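PDB 6OFT: probable zinc protease PqqL from Escherichia coli, which is probably a zinc-dependent metalloendopeptidase of the M16 family, the chain here being the first half of the periplasmic enzyme. Local coordinates for residues Q191-P196 against A229-W234. Residues are numbered along the deposited sequence; the frame is centred on the assembly and turned at random.
Sequences QRWYQP and AENRVW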
loop_
_atom_site.group_PDB
_atom_site.type_symbol
_atom_site.label_atom_id
_atom_site.label_comp_id
_atom_site.label_asym_id
_atom_site.label_seq_id
_atom_site.Cartn_x
_atom_site.Cartn_y
_atom_site.Cartn_z
ATOM N N GLN A 191 16.394 20.035 2.816
ATOM C CA GLN A 191 17.613 19.885 3.619
ATOM C C GLN A 191 17.335 19.242 4.997
ATOM O O GLN A 191 18.209 18.567 5.534
ATOM C CB GLN A 191 18.389 21.206 3.722
ATOM C CG GLN A 191 18.835 21.721 2.347
ATOM C CD GLN A 191 19.817 22.869 2.367
ATOM O OE1 GLN A 191 20.857 22.821 1.704
ATOM N NE2 GLN A 191 19.511 23.935 3.095
ATOM N N ARG A 192 16.102 19.370 5.509
ATOM C CA ARG A 192 15.670 18.767 6.773
ATOM C C ARG A 192 15.569 17.238 6.666
ATOM O O ARG A 192 15.993 16.534 7.583
ATOM C CB ARG A 192 14.293 19.344 7.195
ATOM C CG ARG A 192 13.738 18.813 8.530
ATOM C CD ARG A 192 13.012 19.864 9.375
ATOM N NE ARG A 192 11.933 20.529 8.645
ATOM C CZ ARG A 192 11.902 21.828 8.372
ATOM N NH1 ARG A 192 12.874 22.626 8.796
ATOM N NH2 ARG A 192 10.894 22.341 7.687
ATOM N N TRP A 193 14.978 16.733 5.561
ATOM C CA TRP A 193 14.683 15.313 5.393
ATOM C C TRP A 193 15.570 14.561 4.408
ATOM O O TRP A 193 15.688 13.338 4.536
ATOM C CB TRP A 193 13.199 15.146 5.015
ATOM C CG TRP A 193 12.270 15.747 6.033
ATOM C CD1 TRP A 193 11.572 16.914 5.916
ATOM C CD2 TRP A 193 12.025 15.263 7.362
ATOM N NE1 TRP A 193 10.869 17.165 7.074
ATOM C CE2 TRP A 193 11.117 16.160 7.974
ATOM C CE3 TRP A 193 12.460 14.137 8.090
ATOM C CZ2 TRP A 193 10.646 15.975 9.284
ATOM C CZ3 TRP A 193 11.966 13.940 9.373
ATOM C CH2 TRP A 193 11.072 14.851 9.956
ATOM N N TYR A 194 16.157 15.255 3.410
ATOM C CA TYR A 194 17.026 14.612 2.405
ATOM C C TYR A 194 18.478 14.608 2.852
ATOM O O TYR A 194 19.298 15.419 2.395
ATOM C CB TYR A 194 16.869 15.233 0.996
ATOM C CG TYR A 194 15.574 14.906 0.286
ATOM C CD1 TYR A 194 14.345 15.272 0.832
ATOM C CD2 TYR A 194 15.580 14.332 -0.984
ATOM C CE1 TYR A 194 13.148 15.002 0.165
ATOM C CE2 TYR A 194 14.394 14.106 -1.683
ATOM C CZ TYR A 194 13.181 14.444 -1.105
ATOM O OH TYR A 194 12.010 14.190 -1.773
ATOM N N GLN A 195 18.773 13.716 3.796
ATOM C CA GLN A 195 20.105 13.482 4.363
ATOM C C GLN A 195 20.346 11.969 4.329
ATOM O O GLN A 195 19.347 11.243 4.348
ATOM C CB GLN A 195 20.255 14.100 5.775
ATOM C CG GLN A 195 20.177 15.661 5.810
ATOM C CD GLN A 195 21.054 16.415 4.813
ATOM O OE1 GLN A 195 22.044 15.908 4.299
ATOM N NE2 GLN A 195 20.716 17.665 4.510
ATOM N N PRO A 196 21.618 11.484 4.176
ATOM C CA PRO A 196 21.852 10.045 3.941
ATOM C C PRO A 196 21.237 9.037 4.898
ATOM O O PRO A 196 20.797 8.007 4.417
ATOM C CB PRO A 196 23.385 9.929 3.940
ATOM C CG PRO A 196 23.829 11.228 3.442
ATOM C CD PRO A 196 22.883 12.238 4.045
ATOM N N ALA A 229 16.241 15.091 10.247
ATOM C CA ALA A 229 15.412 15.249 11.454
ATOM C C ALA A 229 14.761 13.883 11.721
ATOM O O ALA A 229 14.665 13.073 10.794
ATOM C CB ALA A 229 14.332 16.295 11.221
ATOM N N GLU A 230 14.350 13.602 12.966
ATOM C CA GLU A 230 13.726 12.308 13.242
ATOM C C GLU A 230 12.289 12.272 12.740
ATOM O O GLU A 230 11.554 13.247 12.907
ATOM C CB GLU A 230 13.839 11.901 14.730
ATOM C CG GLU A 230 13.119 12.806 15.720
ATOM C CD GLU A 230 12.946 12.247 17.121
ATOM O OE1 GLU A 230 11.833 12.391 17.679
ATOM O OE2 GLU A 230 13.918 11.672 17.664
ATOM N N ASN A 231 11.902 11.170 12.088
ATOM C CA ASN A 231 10.531 11.004 11.601
ATOM C C ASN A 231 9.654 10.747 12.808
ATOM O O ASN A 231 9.948 9.843 13.586
ATOM C CB ASN A 231 10.421 9.843 10.605
ATOM C CG ASN A 231 10.939 10.183 9.231
ATOM O OD1 ASN A 231 10.326 10.952 8.474
ATOM N ND2 ASN A 231 12.081 9.612 8.879
ATOM N N ARG A 232 8.631 11.586 13.006
ATOM C CA ARG A 232 7.712 11.443 14.137
ATOM C C ARG A 232 6.697 10.354 13.822
ATOM O O ARG A 232 6.474 10.040 12.645
ATOM C CB ARG A 232 7.005 12.768 14.439
ATOM C CG ARG A 232 7.924 13.855 14.990
ATOM C CD ARG A 232 7.327 15.235 14.797
ATOM N NE ARG A 232 6.177 15.477 15.672
ATOM C CZ ARG A 232 5.369 16.531 15.581
ATOM N NH1 ARG A 232 5.567 17.450 14.642
ATOM N NH2 ARG A 232 4.352 16.668 16.421
ATOM N N VAL A 233 6.119 9.746 14.866
ATOM C CA VAL A 233 5.115 8.687 14.742
ATOM C C VAL A 233 3.884 9.153 15.518
ATOM O O VAL A 233 4.018 9.645 16.644
ATOM C CB VAL A 233 5.645 7.283 15.206
ATOM C CG1 VAL A 233 4.566 6.209 15.112
ATOM C CG2 VAL A 233 6.867 6.853 14.391
ATOM N N TRP A 234 2.706 9.070 14.885
ATOM C CA TRP A 234 1.429 9.430 15.497
ATOM C C TRP A 234 0.590 8.144 15.697
ATOM O O TRP A 234 0.013 7.625 14.727
ATOM C CB TRP A 234 0.667 10.467 14.655
ATOM C CG TRP A 234 1.306 11.824 14.620
ATOM C CD1 TRP A 234 1.028 12.884 15.434
ATOM C CD2 TRP A 234 2.352 12.257 13.735
ATOM N NE1 TRP A 234 1.825 13.956 15.100
ATOM C CE2 TRP A 234 2.643 13.600 14.057
ATOM C CE3 TRP A 234 3.048 11.646 12.672
ATOM C CZ2 TRP A 234 3.626 14.335 13.378
ATOM C CZ3 TRP A 234 3.998 12.385 11.983
ATOM C CH2 TRP A 234 4.256 13.722 12.316
#
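The carbonyl oxygen of R192, in the last turn of helix 183-193, takes the backbone N-H of A229 at 3.0 Å (N to O), in a nearly straight bond. With that bond made, the methyl of A229 lies over the six-membered ring of W193: CB stands 4.0 Å from the ring centroid and 20° off the normal, a CH-pi contact. The same CB meets CG of R192 at 3.7 Å; this CG, anti to the backbone N (chi1 -179°), lies over the same indole face, while the guanidinium runs on to a salt bridge with E49. E230 O meets the ring edge at CH2 of W193, 3.4 Å away. A229 O is 3.2 Å from CZ3 of W193. N231 OD1, hydrogen-bonded to T40, lies obliquely 3.5 Å from CZ3 of W193. An alanine in place of W193 would probably open a gap beneath the A229 methyl and leave the loop held to this helix end mainly by the one backbone bond. Both segments belong to the region assigned to the M16 inactive-domain family. There, dispersive packing of the methyl on the indole face, perhaps with weak electrostatic attraction between E230 O and the C-H at CH2, seats the loop before strand 242-248 against the helix end.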